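Local coordinates for protein MJ1225 (Methanocaldococcus jannaschii, PDB 3KH5) that is of unknown function but binds AMP and ADP through its CBS domains and is a putative archaeal homologue of the gamma subunit of AMP-activated protein kinase, at residues A[67-71]-A[72-76]; A[242-245]-A[246-250]; A[192-196]-A[197-201]. All coordinates share one frame; numbering follows the deposited sequence.

Interaction 1 of 3, residues A[67-71]-A[72-76]. With AMP (adenosine monophosphate), chain F.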
loop_
_atom_site.group_PDB
_atom_site.type_symbol
_atom_site.label_atom_id
_atom_site.label_comp_id
_atom_site.label_asym_id
_atom_site.label_seq_id
_atom_site.Cartn_x
_atom_site.Cartn_y
_atom_site.Cartn_z
ATOM N N TYR A 67 11.828 -9.166 -8.831
ATOM C CA TYR A 67 11.338 -10.112 -9.829
ATOM C C TYR A 67 12.392 -11.119 -10.286
ATOM O O TYR A 67 12.055 -12.215 -10.748
ATOM C CB TYR A 67 10.774 -9.376 -11.041
ATOM C CG TYR A 67 10.363 -10.297 -12.164
ATOM C CD1 TYR A 67 9.274 -11.156 -12.019
ATOM C CD2 TYR A 67 11.067 -10.318 -13.368
ATOM C CE1 TYR A 67 8.888 -12.009 -13.042
ATOM C CE2 TYR A 67 10.688 -11.169 -14.403
ATOM C CZ TYR A 67 9.599 -12.013 -14.231
ATOM O OH TYR A 67 9.216 -12.859 -15.246
ATOM N N ASN A 68 13.663 -10.754 -10.159
ATOM C CA ASN A 68 14.728 -11.646 -10.598
ATOM C C ASN A 68 14.913 -12.889 -9.720
ATOM O O ASN A 68 15.648 -13.810 -10.092
ATOM C CB ASN A 68 16.037 -10.883 -10.829
ATOM C CG ASN A 68 16.250 -10.521 -12.301
ATOM O OD1 ASN A 68 15.297 -10.266 -13.045
ATOM N ND2 ASN A 68 17.508 -10.504 -12.723
ATOM N N LEU A 69 14.225 -12.925 -8.576
ATOM C CA LEU A 69 14.122 -14.163 -7.800
ATOM C C LEU A 69 13.325 -15.222 -8.572
ATOM O O LEU A 69 13.712 -16.392 -8.601
ATOM C CB LEU A 69 13.513 -13.916 -6.410
ATOM C CG LEU A 69 13.581 -15.088 -5.409
ATOM C CD1 LEU A 69 15.031 -15.490 -5.111
ATOM C CD2 LEU A 69 12.853 -14.737 -4.104
ATOM N N ILE A 70 12.222 -14.802 -9.195
ATOM C CA ILE A 70 11.440 -15.668 -10.077
ATOM C C ILE A 70 12.234 -15.987 -11.350
ATOM O O ILE A 70 12.570 -17.152 -11.597
ATOM C CB ILE A 70 10.064 -15.034 -10.456
ATOM C CG1 ILE A 70 9.172 -14.874 -9.218
ATOM C CG2 ILE A 70 9.338 -15.882 -11.521
ATOM C CD1 ILE A 70 7.986 -13.928 -9.418
ATOM N N ARG A 71 12.556 -14.953 -12.137
ATOM C CA ARG A 71 13.068 -15.136 -13.512
ATOM C C ARG A 71 14.425 -15.846 -13.610
ATOM O O ARG A 71 14.648 -16.635 -14.534
ATOM C CB ARG A 71 13.072 -13.817 -14.320
ATOM C CG ARG A 71 13.401 -14.007 -15.828
ATOM C CD ARG A 71 13.044 -12.799 -16.720
ATOM N NE ARG A 71 11.768 -12.966 -17.426
ATOM C CZ ARG A 71 11.143 -12.005 -18.113
ATOM N NH1 ARG A 71 11.664 -10.786 -18.199
ATOM N NH2 ARG A 71 9.987 -12.264 -18.714
ATOM N N GLU A 72 15.318 -15.576 -12.661
ATOM C CA GLU A 72 16.683 -16.102 -12.724
ATOM C C GLU A 72 16.927 -17.331 -11.863
ATOM O O GLU A 72 17.325 -18.383 -12.373
ATOM C CB GLU A 72 17.687 -15.024 -12.326
ATOM C CG GLU A 72 17.916 -13.965 -13.368
ATOM C CD GLU A 72 18.590 -14.514 -14.605
ATOM O OE1 GLU A 72 19.666 -15.142 -14.482
ATOM O OE2 GLU A 72 18.041 -14.309 -15.707
ATOM N N LYS A 73 16.717 -17.191 -10.558
ATOM C CA LYS A 73 16.997 -18.285 -9.643
ATOM C C LYS A 73 16.078 -19.464 -9.907
ATOM O O LYS A 73 16.525 -20.610 -9.966
ATOM C CB LYS A 73 16.864 -17.832 -8.191
ATOM C CG LYS A 73 17.302 -18.893 -7.205
ATOM C CD LYS A 73 17.524 -18.318 -5.830
ATOM C CE LYS A 73 18.025 -19.423 -4.890
ATOM N NZ LYS A 73 18.484 -18.816 -3.596
ATOM N N HIS A 74 14.797 -19.168 -10.081
ATOM C CA HIS A 74 13.790 -20.207 -10.206
ATOM C C HIS A 74 13.251 -20.317 -11.611
ATOM O O HIS A 74 12.183 -20.890 -11.839
ATOM C CB HIS A 74 12.687 -19.968 -9.191
ATOM C CG HIS A 74 13.175 -20.046 -7.786
ATOM N ND1 HIS A 74 13.245 -21.234 -7.094
ATOM C CD2 HIS A 74 13.677 -19.097 -6.962
ATOM C CE1 HIS A 74 13.741 -21.009 -5.891
ATOM N NE2 HIS A 74 14.013 -19.721 -5.787
ATOM N N GLU A 75 14.009 -19.754 -12.548
ATOM C CA GLU A 75 13.777 -19.951 -13.972
ATOM C C GLU A 75 12.313 -19.775 -14.324
ATOM O O GLU A 75 11.759 -20.563 -15.099
ATOM C CB GLU A 75 14.241 -21.347 -14.396
ATOM C CG GLU A 75 15.679 -21.672 -14.039
ATOM C CD GLU A 75 16.090 -23.066 -14.478
ATOM O OE1 GLU A 75 15.434 -23.638 -15.376
ATOM O OE2 GLU A 75 17.080 -23.591 -13.926
ATOM N N ARG A 76 11.685 -18.761 -13.735
ATOM C CA ARG A 76 10.316 -18.392 -14.084
ATOM C C ARG A 76 9.234 -19.146 -13.311
ATOM O O ARG A 76 8.042 -18.953 -13.566
ATOM C CB ARG A 76 10.086 -18.572 -15.583
ATOM C CG ARG A 76 10.990 -17.724 -16.455
ATOM C CD ARG A 76 10.130 -16.963 -17.396
ATOM N NE ARG A 76 8.928 -16.543 -16.685
ATOM C CZ ARG A 76 7.965 -15.792 -17.200
ATOM N NH1 ARG A 76 8.045 -15.356 -18.452
ATOM N NH2 ARG A 76 6.917 -15.470 -16.457
HETATM P P AMP F . 22.009 -17.292 -6.903
HETATM O O1P AMP F . 23.254 -16.685 -6.379
HETATM O O2P AMP F . 20.797 -17.243 -5.825
HETATM O O3P AMP F . 22.209 -18.857 -7.248
HETATM O "O5'" AMP F . 21.491 -16.614 -8.262
HETATM C "C5'" AMP F . 20.116 -16.713 -8.618
HETATM C "C4'" AMP F . 19.725 -15.691 -9.710
HETATM O "O4'" AMP F . 18.495 -15.010 -9.310
HETATM C "C3'" AMP F . 20.747 -14.577 -9.980
HETATM O "O3'" AMP F . 20.628 -14.117 -11.337
HETATM C "C2'" AMP F . 20.338 -13.489 -8.989
HETATM O "O2'" AMP F . 20.636 -12.194 -9.527
HETATM C "C1'" AMP F . 18.819 -13.656 -8.872
HETATM N N9 AMP F . 18.328 -13.496 -7.478
HETATM C C8 AMP F . 18.549 -14.327 -6.456
HETATM N N7 AMP F . 17.943 -13.857 -5.365
HETATM C C5 AMP F . 17.329 -12.728 -5.696
HETATM C C6 AMP F . 16.552 -11.812 -4.995
HETATM N N6 AMP F . 16.296 -11.996 -3.704
HETATM N N1 AMP F . 16.065 -10.738 -5.643
HETATM C C2 AMP F . 16.316 -10.546 -6.933
HETATM N N3 AMP F . 17.054 -11.402 -7.628
HETATM C C4 AMP F . 17.571 -12.497 -7.040
#
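The hydroxyl of Tyr67 lies over one face of the Arg76 guanidinium, 3.6 Å above its plane and displaced toward the rim, with the phenol ring turned 80° against that plane. The same hydroxyl also covers a face of the Arg71 guanidinium, whose CZ in turn sits at the edge of the Tyr67 ring. Arg76 NH1 comes in at the edge of Arg71, 3.7 Å from Arg71 NH2, a close approach of like charges. Away from this cluster, the His74 imidazole meets the Leu69 carbonyl at its edge, CD2 lying 3.2 Å from Leu69 O.

His74 and Arg76 follow the end of helix 68-73. Glu72 N donates to Asn68 O, whereas His74 N makes only weak bonds to Leu69 O and Ile70 O where the helix widens into a pi-type turn. Glu75 and Arg76 then take positive phi, which swings Arg76 N back onto Ile70 O in a strong 2.8 Å bond that closes the turn.

The opposite flank holds AMP. Leu69 CD1 rests over the adenine face, 3.3 Å from AMP N7, and Asn68 CB approaches AMP N3, so the base is met by aliphatic carbons. Glu72 CB reaches the ribose, 3.1 Å from AMP O4'. Lys73 places CG anti to its backbone N (chi1 -173°) and stays extended, which carries NZ to within 3.6 Å of AMP O2P.

Outside the turn, His74 NE2 is hydrogen-bonded to Glu84, and Glu88 binds the nucleotide as well. Leu69 and Ile70 pack on Phe60 of helix 54-63, while Ile70 and His74 also touch helix 78-81, so this short surface helix packs against both of these helical neighbours.

Interaction 2 of 3, residues A[242-245]-A[246-250]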
loop_
_atom_site.group_PDB
_atom_site.type_symbol
_atom_site.label_atom_id
_atom_site.label_comp_id
_atom_site.label_asym_id
_atom_site.label_seq_id
_atom_site.Cartn_x
_atom_site.Cartn_y
_atom_site.Cartn_z
ATOM N N LEU A 242 -11.876 19.389 3.209
ATOM C CA LEU A 242 -10.812 18.464 3.585
ATOM C C LEU A 242 -11.312 17.469 4.617
ATOM O O LEU A 242 -10.986 16.283 4.546
ATOM C CB LEU A 242 -9.586 19.208 4.126
ATOM C CG LEU A 242 -8.418 18.321 4.588
ATOM C CD1 LEU A 242 -7.828 17.516 3.427
ATOM C CD2 LEU A 242 -7.340 19.148 5.265
ATOM N N LYS A 243 -12.105 17.960 5.569
ATOM C CA LYS A 243 -12.645 17.112 6.628
ATOM C C LYS A 243 -13.587 16.037 6.089
ATOM O O LYS A 243 -13.554 14.906 6.569
ATOM C CB LYS A 243 -13.324 17.932 7.736
ATOM C CG LYS A 243 -13.827 17.081 8.912
ATOM C CD LYS A 243 -14.142 17.919 10.147
ATOM C CE LYS A 243 -15.123 17.154 11.059
ATOM N NZ LYS A 243 -15.482 17.953 12.265
ATOM N N LYS A 244 -14.419 16.382 5.107
ATOM C CA LYS A 244 -15.302 15.394 4.482
ATOM C C LYS A 244 -14.478 14.288 3.822
ATOM O O LYS A 244 -14.726 13.099 4.050
ATOM C CB LYS A 244 -16.248 16.058 3.472
ATOM C CG LYS A 244 -16.860 15.087 2.448
ATOM C CD LYS A 244 -17.718 15.832 1.428
ATOM C CE LYS A 244 -17.922 14.991 0.168
ATOM N NZ LYS A 244 -18.824 13.826 0.399
ATOM N N ILE A 245 -13.493 14.693 3.019
ATOM C CA ILE A 245 -12.609 13.747 2.337
ATOM C C ILE A 245 -11.840 12.862 3.327
ATOM O O ILE A 245 -11.867 11.630 3.200
ATOM C CB ILE A 245 -11.675 14.457 1.315
ATOM C CG1 ILE A 245 -12.497 15.092 0.181
ATOM C CG2 ILE A 245 -10.620 13.500 0.759
ATOM C CD1 ILE A 245 -13.547 14.175 -0.467
ATOM N N ALA A 246 -11.190 13.481 4.316
ATOM C CA ALA A 246 -10.489 12.745 5.381
ATOM C C ALA A 246 -11.388 11.718 6.069
ATOM O O ALA A 246 -10.958 10.594 6.345
ATOM C CB ALA A 246 -9.903 13.710 6.405
ATOM N N GLU A 247 -12.634 12.104 6.336
ATOM C CA GLU A 247 -13.594 11.209 6.978
ATOM C C GLU A 247 -13.957 10.011 6.096
ATOM O O GLU A 247 -14.048 8.883 6.584
ATOM C CB GLU A 247 -14.852 11.977 7.379
ATOM C CG GLU A 247 -15.894 11.144 8.118
ATOM C CD GLU A 247 -17.091 11.968 8.550
ATOM O OE1 GLU A 247 -17.557 11.779 9.694
ATOM O OE2 GLU A 247 -17.562 12.814 7.758
ATOM N N ILE A 248 -14.168 10.266 4.804
ATOM C CA ILE A 248 -14.427 9.197 3.840
ATOM C C ILE A 248 -13.299 8.155 3.829
ATOM O O ILE A 248 -13.571 6.956 3.858
ATOM C CB ILE A 248 -14.700 9.759 2.419
ATOM C CG1 ILE A 248 -16.116 10.351 2.362
ATOM C CG2 ILE A 248 -14.572 8.661 1.352
ATOM C CD1 ILE A 248 -16.263 11.469 1.339
ATOM N N MET A 249 -12.046 8.614 3.811
ATOM C CA MET A 249 -10.880 7.715 3.797
ATOM C C MET A 249 -10.847 6.805 5.019
ATOM O O MET A 249 -10.731 5.581 4.910
ATOM C CB MET A 249 -9.578 8.527 3.749
ATOM C CG MET A 249 -9.368 9.337 2.481
ATOM S SD MET A 249 -7.972 10.470 2.632
ATOM C CE MET A 249 -7.828 11.055 0.945
ATOM N N VAL A 250 -10.971 7.433 6.178
ATOM C CA VAL A 250 -10.788 6.797 7.464
ATOM C C VAL A 250 -11.938 5.838 7.838
ATOM O O VAL A 250 -11.713 4.830 8.520
ATOM C CB VAL A 250 -10.531 7.920 8.510
ATOM C CG1 VAL A 250 -11.269 7.665 9.894
ATOM C CG2 VAL A 250 -9.033 8.167 8.710
HETATM O O HOH W 1 -17.509 12.410 4.801
#
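Helix 242-252, a helix of the fourth CBS repeat, contains this contact, in which Lys244 meets Ile248 and Ile245 meets Met249 one turn further on. The backbone ladder is regular: Ala246 N to Leu242 O is the shortest rung at 2.8 Å, nearly straight at 172°, and Glu247, Ile248 and Met249 donate in the same way to Lys243, Lys244 and Ile245.

On the inward side, Ile245 turns CG1 away from its carbonyl carbon (chi1 -64°) and thereby directs CG2 along the helix to the next turn. There CG2 meets Met249 CE at 3.7 Å, the two side chains crossing at a slant. Met249 is extended beyond CG, which lets its terminal methyl reach back past Ile245 O to this branch. A looser apolar touch links Ile245 CD1 to Ile248 CD1 at 4.2 Å.

Ile248 also runs beside Lys244, both side chains pointing the same way. Its CD1 lies 3.8 Å from Lys244 CG; the bend at the last lysine torsion (chi4 71°) brings Lys244 NZ back to 3.6 Å from the same methyl. Lys244 O accepts from Ile248 N and from a water that donates to it at 3.0 Å. That water donates a second time to Glu247 OE2, tying the carboxylate to the outer rim of the helix.

Beyond the segments, Ile245 and Met249 pack on Leu257 of strand 256-260, and Ala246 touches Val275 of helix 272-275 and Ile137 of helix 133-140. Apolar residues face inward and lysine and glutamate face outward: this is an amphipathic helix laid against the strands of a CBS domain, as expected of its beta-alpha-beta-beta-alpha core.

Interaction 3 of 3, residues A[192-196]-A[197-201]. With AMP (adenosine monophosphate), chain C.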
loop_
_atom_site.group_PDB
_atom_site.type_symbol
_atom_site.label_atom_id
_atom_site.label_comp_id
_atom_site.label_asym_id
_atom_site.label_seq_id
_atom_site.Cartn_x
_atom_site.Cartn_y
_atom_site.Cartn_z
ATOM N N GLY A 192 -11.746 3.822 -13.971
ATOM C CA GLY A 192 -11.521 2.869 -12.893
ATOM C C GLY A 192 -10.359 3.235 -11.986
ATOM O O GLY A 192 -9.757 4.301 -12.119
ATOM N N ILE A 193 -10.059 2.343 -11.048
ATOM C CA ILE A 193 -8.883 2.459 -10.190
ATOM C C ILE A 193 -8.285 1.061 -9.997
ATOM O O ILE A 193 -9.010 0.063 -9.968
ATOM C CB ILE A 193 -9.221 3.135 -8.826
ATOM C CG1 ILE A 193 -7.946 3.586 -8.089
ATOM C CG2 ILE A 193 -10.109 2.230 -7.954
ATOM C CD1 ILE A 193 -8.188 4.582 -6.949
ATOM N N ILE A 194 -6.962 0.999 -9.890
ATOM C CA ILE A 194 -6.248 -0.252 -9.659
ATOM C C ILE A 194 -5.201 -0.008 -8.563
ATOM O O ILE A 194 -4.519 1.025 -8.573
ATOM C CB ILE A 194 -5.618 -0.793 -10.985
ATOM C CG1 ILE A 194 -5.107 -2.229 -10.812
ATOM C CG2 ILE A 194 -4.511 0.125 -11.513
ATOM C CD1 ILE A 194 -6.205 -3.281 -10.866
ATOM N N THR A 195 -5.105 -0.932 -7.603
ATOM C CA THR A 195 -4.144 -0.806 -6.494
ATOM C C THR A 195 -3.303 -2.080 -6.345
ATOM O O THR A 195 -3.644 -3.112 -6.921
ATOM C CB THR A 195 -4.832 -0.451 -5.138
ATOM O OG1 THR A 195 -5.457 -1.614 -4.579
ATOM C CG2 THR A 195 -5.870 0.666 -5.306
ATOM N N SER A 196 -2.214 -2.007 -5.578
ATOM C CA SER A 196 -1.356 -3.177 -5.336
ATOM C C SER A 196 -2.115 -4.348 -4.692
ATOM O O SER A 196 -1.776 -5.514 -4.909
ATOM C CB SER A 196 -0.145 -2.798 -4.481
ATOM O OG SER A 196 -0.541 -2.293 -3.216
ATOM N N THR A 197 -3.148 -4.013 -3.914
ATOM C CA THR A 197 -4.045 -4.972 -3.250
ATOM C C THR A 197 -4.787 -5.863 -4.258
ATOM O O THR A 197 -4.934 -7.076 -4.048
ATOM C CB THR A 197 -5.056 -4.212 -2.336
ATOM O OG1 THR A 197 -4.382 -3.748 -1.158
ATOM C CG2 THR A 197 -6.219 -5.099 -1.917
ATOM N N ASP A 198 -5.242 -5.246 -5.349
ATOM C CA ASP A 198 -5.873 -5.960 -6.460
ATOM C C ASP A 198 -4.951 -7.030 -7.035
ATOM O O ASP A 198 -5.406 -8.108 -7.428
ATOM C CB ASP A 198 -6.265 -4.975 -7.565
ATOM C CG ASP A 198 -7.358 -4.017 -7.132
ATOM O OD1 ASP A 198 -8.358 -4.478 -6.544
ATOM O OD2 ASP A 198 -7.224 -2.800 -7.383
ATOM N N PHE A 199 -3.655 -6.725 -7.081
ATOM C CA PHE A 199 -2.667 -7.665 -7.595
ATOM C C PHE A 199 -2.496 -8.876 -6.644
ATOM O O PHE A 199 -2.362 -10.016 -7.124
ATOM C CB PHE A 199 -1.336 -6.959 -7.961
ATOM C CG PHE A 199 -1.449 -5.952 -9.114
ATOM C CD1 PHE A 199 -2.646 -5.781 -9.818
ATOM C CD2 PHE A 199 -0.339 -5.201 -9.511
ATOM C CE1 PHE A 199 -2.741 -4.865 -10.873
ATOM C CE2 PHE A 199 -0.427 -4.284 -10.572
ATOM C CZ PHE A 199 -1.631 -4.119 -11.250
ATOM N N ILE A 200 -2.545 -8.640 -5.322
ATOM C CA ILE A 200 -2.513 -9.737 -4.328
ATOM C C ILE A 200 -3.764 -10.604 -4.401
ATOM O O ILE A 200 -3.689 -11.843 -4.306
ATOM C CB ILE A 200 -2.450 -9.251 -2.844
ATOM C CG1 ILE A 200 -1.461 -8.074 -2.637
ATOM C CG2 ILE A 200 -2.071 -10.427 -1.899
ATOM C CD1 ILE A 200 -0.014 -8.427 -2.929
ATOM N N LYS A 201 -4.917 -9.948 -4.527
ATOM C CA LYS A 201 -6.206 -10.629 -4.594
ATOM C C LYS A 201 -6.282 -11.525 -5.822
ATOM O O LYS A 201 -6.851 -12.618 -5.761
ATOM C CB LYS A 201 -7.351 -9.619 -4.625
ATOM C CG LYS A 201 -7.621 -8.911 -3.306
ATOM C CD LYS A 201 -8.692 -7.847 -3.504
ATOM C CE LYS A 201 -9.295 -7.399 -2.182
ATOM N NZ LYS A 201 -10.288 -6.303 -2.380
HETATM P P AMP C . -6.164 -0.347 -0.973
HETATM O O1P AMP C . -6.006 -1.005 0.349
HETATM O O2P AMP C . -4.832 -0.516 -1.870
HETATM O O3P AMP C . -6.381 1.255 -0.842
HETATM O "O5'" AMP C . -7.372 -0.928 -1.854
HETATM C "C5'" AMP C . -8.311 -1.917 -1.367
HETATM C "C4'" AMP C . -9.487 -2.033 -2.340
HETATM O "O4'" AMP C . -10.099 -0.712 -2.364
HETATM C "C3'" AMP C . -8.906 -2.302 -3.742
HETATM O "O3'" AMP C . -9.735 -3.236 -4.465
HETATM C "C2'" AMP C . -8.961 -0.930 -4.410
HETATM O "O2'" AMP C . -9.176 -1.072 -5.818
HETATM C "C1'" AMP C . -10.173 -0.282 -3.733
HETATM N N9 AMP C . -10.115 1.209 -3.757
HETATM C C8 AMP C . -9.090 1.979 -3.377
HETATM N N7 AMP C . -9.405 3.263 -3.543
HETATM C C5 AMP C . -10.639 3.308 -4.032
HETATM C C6 AMP C . -11.483 4.345 -4.398
HETATM N N6 AMP C . -11.079 5.609 -4.282
HETATM N N1 AMP C . -12.709 4.050 -4.867
HETATM C C2 AMP C . -13.120 2.789 -4.985
HETATM N N3 AMP C . -12.336 1.776 -4.643
HETATM C C4 AMP C . -11.097 2.006 -4.166
#
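Asp198 and Thr195 form a capping box at the start of helix 196-203, and both also hold AMP. The Asp198 carboxylate takes the ribose diol with both oxygens: AMP O3' donates to OD1 at 2.8 Å and AMP O2' to OD2 at 3.0 Å. OD2 also accepts Thr195 N at 2.8 Å, on its anti side and 21° out of the carboxylate plane, so the group is gripped by three bonds.

Thr195 OG1 donates to AMP O2P at 3.0 Å. It sits between the backbone N and the carbonyl carbon (chi1 77°), from where it can also accept a weak capping bond from Thr197 N. Thr197 OG1 adds a weak bond to AMP O2P, and Ile193 CD1 lies near the adenine.

Behind this shell, Ile194 CD1 touches Asp198 OD2, and its CG1 packs 3.5 Å from Phe199 CE1, the two side chains crossing at about a right angle. Thr195 O lies over one face of the Phe199 ring. Ile194 and Phe199 continue onto Met174 of helix 167-177 and Met225 of helix 225-228, while Ser196 OG is hydrogen-bonded to Ser54.

With an alanine in place of Asp198, both ribose hydroxyls and Thr195 N would probably be left without their acceptor, freeing the sugar to shift and weakening the helix cap. The run from Gly192 to Asp198 fits the strand-to-helix nucleotide-binding motif of CBS domains; its carboxylate accepts from both sugar hydroxyls, consistent with recognition of an intact ribose.

Along the chain the order is interaction 1, interaction 3, interaction 2. The segments of interaction 3 fall in the third CBS repeat and those of interaction 2 in the fourth, with centres about 21 Å apart. Interaction 1 lies on short helix 68-73 at the surface, its centre about 42 Å from that of interaction 2 across the middle of the chain and about 23 Å from that of interaction 3. Helix 54-63 takes side chains from interactions 1 and 3. These two hold different AMP molecules, the second contact being buried; the side chain of Ile248 comes within about 7 Å of the AMP held by interaction 3, and that of Met249 within about 9 Å of a bound ADP.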